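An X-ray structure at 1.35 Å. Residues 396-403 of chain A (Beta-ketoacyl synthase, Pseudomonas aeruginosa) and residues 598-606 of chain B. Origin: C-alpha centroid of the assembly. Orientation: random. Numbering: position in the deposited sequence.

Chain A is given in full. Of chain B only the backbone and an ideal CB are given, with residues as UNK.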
ATOM      1  N   ALA A 396       7.668  -6.041 -13.942  1.00 11.32           N
ATOM      2  CA  ALA A 396       7.367  -7.296 -13.263  1.00 11.42           C
ATOM      3  C   ALA A 396       8.089  -8.449 -13.978  1.00 11.55           C
ATOM      4  O   ALA A 396       8.883  -8.228 -14.897  1.00 12.00           O
ATOM      5  CB  ALA A 396       5.855  -7.522 -13.200  1.00 11.24           C
ATOM      6  N   ASP A 397       7.823  -9.676 -13.550  1.00 11.23           N
ATOM      7  CA  ASP A 397       8.633 -10.825 -13.935  1.00 11.79           C
ATOM      8  C   ASP A 397       7.970 -11.727 -14.977  1.00 12.31           C
ATOM      9  O   ASP A 397       8.560 -12.709 -15.387  1.00 14.39           O
ATOM     10  CB  ASP A 397       8.911 -11.686 -12.698  1.00 12.57           C
ATOM     11  CG  ASP A 397       9.973 -11.111 -11.789  1.00 13.19           C
ATOM     12  OD1 ASP A 397      10.768 -10.230 -12.207  1.00 14.14           O
ATOM     13  OD2 ASP A 397      10.022 -11.575 -10.622  1.00 14.03           O
ATOM     14  N   GLY A 398       6.743 -11.420 -15.380  1.00 12.16           N
ATOM     15  CA  GLY A 398       5.989 -12.323 -16.223  1.00 12.64           C
ATOM     16  C   GLY A 398       5.420 -13.458 -15.387  1.00 13.04           C
ATOM     17  O   GLY A 398       5.256 -13.328 -14.157  1.00 12.75           O
ATOM     18  N   PHE A 399       5.107 -14.581 -16.026  1.00 13.77           N
ATOM     19  CA  PHE A 399       4.584 -15.715 -15.272  1.00 13.99           C
ATOM     20  C   PHE A 399       5.609 -16.229 -14.259  1.00 13.19           C
ATOM     21  O   PHE A 399       6.814 -16.231 -14.524  1.00 14.15           O
ATOM     22  CB  PHE A 399       4.144 -16.832 -16.208  1.00 14.20           C
ATOM     23  CG  PHE A 399       2.934 -16.486 -17.022  1.00 14.43           C
ATOM     24  CD1 PHE A 399       1.725 -16.231 -16.393  1.00 14.91           C
ATOM     25  CD2 PHE A 399       2.986 -16.436 -18.405  1.00 15.34           C
ATOM     26  CE1 PHE A 399       0.589 -15.935 -17.124  1.00 15.68           C
ATOM     27  CE2 PHE A 399       1.855 -16.141 -19.138  1.00 14.97           C
ATOM     28  CZ  PHE A 399       0.659 -15.884 -18.492  1.00 15.64           C
ATOM     29  N   LYS A 400       5.126 -16.642 -13.091  1.00 12.54           N
ATOM     30  CA  LYS A 400       5.994 -17.144 -12.026  1.00 13.75           C
ATOM     31  C   LYS A 400       5.522 -18.498 -11.525  1.00 14.56           C
ATOM     32  O   LYS A 400       4.399 -18.923 -11.807  1.00 15.04           O
ATOM     33  CB  LYS A 400       6.052 -16.157 -10.845  1.00 14.67           C
ATOM     34  CG  LYS A 400       6.570 -14.756 -11.211  1.00 14.29           C
ATOM     35  CD  LYS A 400       6.633 -13.800 -10.004  1.00 15.14           C
ATOM     36  CE  LYS A 400       7.742 -14.160  -9.000  1.00 15.14           C
ATOM     37  NZ  LYS A 400       9.112 -13.974  -9.569  1.00 15.19           N
ATOM     38  N   LYS A 401       6.415 -19.180 -10.805  1.00 16.15           N
ATOM     39  CA  LYS A 401       6.043 -20.287  -9.937  1.00 18.58           C
ATOM     40  C   LYS A 401       5.884 -19.665  -8.555  1.00 19.20           C
ATOM     41  O   LYS A 401       4.938 -18.927  -8.327  1.00 18.81           O
ATOM     42  CB  LYS A 401       7.133 -21.364  -9.928  1.00 22.85           C
ATOM     43  CG  LYS A 401       7.204 -22.167 -11.191  1.00 27.26           C
ATOM     44  CD  LYS A 401       8.323 -23.195 -11.152  1.00 30.41           C
ATOM     45  CE  LYS A 401       8.436 -23.951 -12.474  1.00 32.76           C
ATOM     46  NZ  LYS A 401       9.702 -24.730 -12.537  1.00 34.69           N
ATOM     47  N   SER A 402       6.820 -19.928  -7.649  1.00 20.40           N
ATOM     48  CA  SER A 402       6.808 -19.274  -6.346  1.00 20.92           C
ATOM     49  C   SER A 402       6.749 -17.761  -6.521  1.00 18.72           C
ATOM     50  O   SER A 402       7.512 -17.188  -7.302  1.00 19.18           O
ATOM     51  CB  SER A 402       8.068 -19.618  -5.562  1.00 23.24           C
ATOM     52  OG  SER A 402       8.223 -18.705  -4.486  1.00 25.94           O
ATOM     53  N   ILE A 403       5.864 -17.119  -5.773  1.00 18.43           N
ATOM     54  CA  ILE A 403       5.657 -15.684  -5.897  1.00 16.65           C
ATOM     55  C   ILE A 403       6.845 -14.884  -5.379  1.00 18.21           C
ATOM     56  O   ILE A 403       6.979 -13.722  -5.703  1.00 17.55           O
ATOM     57  CB  ILE A 403       4.357 -15.253  -5.162  1.00 15.93           C
ATOM     58  CG1 ILE A 403       3.859 -13.881  -5.627  1.00 14.95           C
ATOM     59  CG2 ILE A 403       4.558 -15.261  -3.647  1.00 16.57           C
ATOM     60  CD1 ILE A 403       3.591 -13.733  -7.101  1.00 16.38           C
TER
ATOM     61  N   UNK B 598      -5.241 -19.125 -14.209  1.00 14.70           N
ATOM     62  CA  UNK B 598      -4.291 -19.243 -13.108  1.00 15.70           C
ATOM     63  C   UNK B 598      -3.126 -20.085 -13.613  1.00 16.41           C
ATOM     64  O   UNK B 598      -3.142 -21.319 -13.541  1.00 19.06           O
ATOM     65  CB  UNK B 598      -4.935 -19.861 -11.865  1.00 15.70           C
ATOM     66  N   UNK B 599      -2.123 -19.400 -14.138  1.00 15.70           N
ATOM     67  CA  UNK B 599      -1.068 -20.030 -14.922  1.00 16.96           C
ATOM     68  C   UNK B 599       0.224 -20.289 -14.140  1.00 17.65           C
ATOM     69  O   UNK B 599       1.328 -20.190 -14.705  1.00 17.66           O
ATOM     70  CB  UNK B 599      -0.754 -19.154 -16.137  1.00 16.96           C
ATOM     71  N   UNK B 600       0.072 -20.639 -12.864  1.00 18.29           N
ATOM     72  CA  UNK B 600       1.185 -20.999 -11.990  1.00 19.98           C
ATOM     73  C   UNK B 600       2.180 -21.971 -12.620  1.00 20.25           C
ATOM     74  O   UNK B 600       1.824 -23.069 -13.043  1.00 20.46           O
ATOM     75  CB  UNK B 600       0.638 -21.609 -10.698  1.00 19.98           C
ATOM     76  N   UNK B 601       3.434 -21.534 -12.693  1.00 21.06           N
ATOM     77  CA  UNK B 601       4.540 -22.375 -13.110  1.00 22.07           C
ATOM     78  C   UNK B 601       4.633 -22.670 -14.587  1.00 22.84           C
ATOM     79  O   UNK B 601       5.429 -23.521 -14.983  1.00 24.63           O
ATOM     80  CB  UNK B 601       4.461 -23.705 -12.357  1.00 22.07           C
ATOM     81  N   UNK B 602       3.848 -21.966 -15.396  1.00 22.92           N
ATOM     82  CA  UNK B 602       3.802 -22.217 -16.835  1.00 24.62           C
ATOM     83  C   UNK B 602       4.280 -21.000 -17.626  1.00 23.11           C
ATOM     84  O   UNK B 602       4.086 -19.863 -17.206  1.00 21.46           O
ATOM     85  CB  UNK B 602       2.382 -22.595 -17.262  1.00 24.62           C
ATOM     86  N   UNK B 603       4.887 -21.256 -18.784  1.00 23.56           N
ATOM     87  CA  UNK B 603       5.306 -20.185 -19.686  1.00 23.51           C
ATOM     88  C   UNK B 603       6.286 -19.220 -19.023  1.00 22.49           C
ATOM     89  O   UNK B 603       6.265 -18.016 -19.305  1.00 21.52           O
ATOM     90  CB  UNK B 603       4.082 -19.414 -20.185  1.00 23.51           C
ATOM     91  N   UNK B 604       7.151 -19.741 -18.155  1.00 22.56           N
ATOM     92  CA  UNK B 604       8.155 -18.904 -17.494  1.00 22.46           C
ATOM     93  C   UNK B 604       9.221 -18.473 -18.485  1.00 21.83           C
ATOM     94  O   UNK B 604       9.629 -19.241 -19.355  1.00 23.38           O
ATOM     95  CB  UNK B 604       8.795 -19.648 -16.321  1.00 22.46           C
ATOM     96  N   UNK B 605       9.664 -17.231 -18.358  1.00 19.75           N
ATOM     97  CA  UNK B 605      10.700 -16.703 -19.229  1.00 19.36           C
ATOM     98  C   UNK B 605      12.056 -17.318 -18.871  1.00 20.75           C
ATOM     99  O   UNK B 605      12.455 -17.321 -17.711  1.00 21.57           O
ATOM    100  CB  UNK B 605      10.757 -15.177 -19.130  1.00 19.36           C
ATOM    101  N   UNK B 606      12.755 -17.833 -19.871  1.00 21.49           N
ATOM    102  CA  UNK B 606      14.138 -18.249 -19.699  1.00 23.07           C
ATOM    103  C   UNK B 606      15.014 -17.005 -19.703  1.00 22.23           C
ATOM    104  O   UNK B 606      15.260 -16.412 -20.744  1.00 21.93           O
ATOM    105  CB  UNK B 606      14.565 -19.230 -20.793  1.00 23.07           C
TER

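Position 598 sends its CA-to-CB bond away from chain A, with nothing of that stretch within 5.5 Å of the ideal CB. Almost any residue would fit; the deposited one is Tyr598(B), which makes no contact here.

At 599 the bond points toward chain A, and the ideal CB lies 3.6 Å from CE1 of Phe399(A). An apolar group could pack on this ring, as could the flat amide of a polar one. The residue is Asn599(B), whose ND2 sits over one face of the ring, 3.5 Å from CZ of Phe399(A). The same ND2 donates to the side chain at 603.

Position 600 starts sideways, with phi/psi of -46/121 that suit the second place of a type II turn. Beyond it lies the backbone of Lys401(A), which a long apolar or aromatic side chain could reach. Phe600(B) does so: CA of Lys401(A) stands over its ring face, 4.1 Å from the centroid, a CH-pi contact.

At 601 phi is positive (75°), and an ideal CB would come within 3.4 Å of CG of Lys401(A). Both points favour glycine, and Gly601(B) is found. Its CA approaches CG of Lys401(A) to 3.3 Å, and its N donates to O of Lys400(A) at 2.9 Å, the one direct hydrogen bond between the stretches.

Position 602 points away, leaving the choice wide. Gln602(B) contributes through its backbone: its N closes the turn on O of Asn599(B) at 3.2 Å, and its O lies 3.2 Å from CB of Phe399(A).

At 603 the bond points toward chain A, and the ideal CB lies 3.6 Å from CD2 of Phe399(A), while phi/psi of 59/35 would suit glycine, asparagine or aspartate. Asp603(B) packs its CB near the ring, and its OD2 accepts from ND2 of Asn599(B) at 2.9 Å; its backbone O receives a water that also accepts from N of Phe399(A).

Position 604 leaves sideways, its ideal CB 4.3 Å from O of Phe399(A); farther out lie CB of Phe399(A) and the side chain of Lys401(A), a place for a branched or long apolar group. Leu604(B) brings CD1 to 4.2 Å from CB of Phe399(A) and CD2 to 3.9 Å from CG of Lys401(A).

At 605 the sideways bond leaves room for an apolar chain of moderate length beside Gly398(A). Ile605(B) extends CD1 to 4.0 Å from O of Asp397(A). Its N donates to a water, which in turn donates to the backbone oxygens of Asp397(A) and Phe399(A).

Position 606 is out of reach and chain A sets no preference; Asp606(B) makes no contact with it.

Chain B (598-606) YNFGQDLID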
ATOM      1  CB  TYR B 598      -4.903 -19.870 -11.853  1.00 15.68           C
ATOM      2  CG  TYR B 598      -3.926 -19.918 -10.689  1.00 16.49           C
ATOM      3  CD1 TYR B 598      -3.526 -18.757 -10.055  1.00 16.49           C
ATOM      4  CD2 TYR B 598      -3.407 -21.122 -10.229  1.00 16.68           C
ATOM      5  CE1 TYR B 598      -2.627 -18.780  -9.010  1.00 17.35           C
ATOM      6  CE2 TYR B 598      -2.512 -21.160  -9.176  1.00 18.22           C
ATOM      7  CZ  TYR B 598      -2.119 -19.983  -8.577  1.00 17.94           C
ATOM      8  OH  TYR B 598      -1.230 -19.994  -7.531  1.00 18.98           O
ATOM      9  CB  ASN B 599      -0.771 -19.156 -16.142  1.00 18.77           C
ATOM     10  CG  ASN B 599      -0.182 -19.930 -17.291  1.00 20.07           C
ATOM     11  OD1 ASN B 599      -0.601 -21.047 -17.583  1.00 21.37           O
ATOM     12  ND2 ASN B 599       0.803 -19.340 -17.958  1.00 20.02           N
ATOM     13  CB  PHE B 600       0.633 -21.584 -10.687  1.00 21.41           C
ATOM     14  CG  PHE B 600       1.687 -21.888  -9.649  1.00 21.69           C
ATOM     15  CD1 PHE B 600       2.425 -23.056  -9.712  1.00 23.44           C
ATOM     16  CD2 PHE B 600       1.912 -21.020  -8.592  1.00 21.94           C
ATOM     17  CE1 PHE B 600       3.389 -23.335  -8.751  1.00 23.49           C
ATOM     18  CE2 PHE B 600       2.870 -21.303  -7.618  1.00 22.14           C
ATOM     19  CZ  PHE B 600       3.610 -22.452  -7.702  1.00 23.14           C
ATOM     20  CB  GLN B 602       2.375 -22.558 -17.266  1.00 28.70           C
ATOM     21  CG  GLN B 602       1.715 -23.637 -16.438  1.00 33.36           C
ATOM     22  CD  GLN B 602       1.595 -24.931 -17.187  1.00 37.29           C
ATOM     23  OE1 GLN B 602       2.602 -25.570 -17.505  1.00 38.73           O
ATOM     24  NE2 GLN B 602       0.357 -25.330 -17.486  1.00 38.68           N
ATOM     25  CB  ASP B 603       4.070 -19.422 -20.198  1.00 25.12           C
ATOM     26  CG  ASP B 603       3.068 -20.334 -20.894  1.00 26.75           C
ATOM     27  OD1 ASP B 603       3.487 -21.033 -21.835  1.00 27.53           O
ATOM     28  OD2 ASP B 603       1.873 -20.356 -20.503  1.00 26.80           O
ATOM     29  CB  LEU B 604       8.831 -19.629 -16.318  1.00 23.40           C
ATOM     30  CG  LEU B 604       8.260 -19.344 -14.924  1.00 25.03           C
ATOM     31  CD1 LEU B 604       6.818 -19.791 -14.833  1.00 24.08           C
ATOM     32  CD2 LEU B 604       9.106 -19.999 -13.824  1.00 26.14           C
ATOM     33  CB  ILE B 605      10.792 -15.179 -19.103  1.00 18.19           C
ATOM     34  CG1 ILE B 605       9.567 -14.522 -19.759  1.00 19.44           C
ATOM     35  CG2 ILE B 605      12.081 -14.671 -19.747  1.00 17.68           C
ATOM     36  CD1 ILE B 605       9.341 -13.092 -19.334  1.00 20.21           C
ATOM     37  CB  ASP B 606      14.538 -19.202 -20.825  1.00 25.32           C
ATOM     38  CG  ASP B 606      16.031 -19.527 -20.829  1.00 27.51           C
ATOM     39  OD1 ASP B 606      16.728 -19.247 -19.837  1.00 27.49           O
ATOM     40  OD2 ASP B 606      16.504 -20.093 -21.832  1.00 29.95           O
TER
HETATM   41  O   HOH W   1       8.368 -15.219 -16.531  1.00 17.20           O
HETATM   42  O   HOH W   2       6.208 -15.263 -18.536  1.00 22.08           O
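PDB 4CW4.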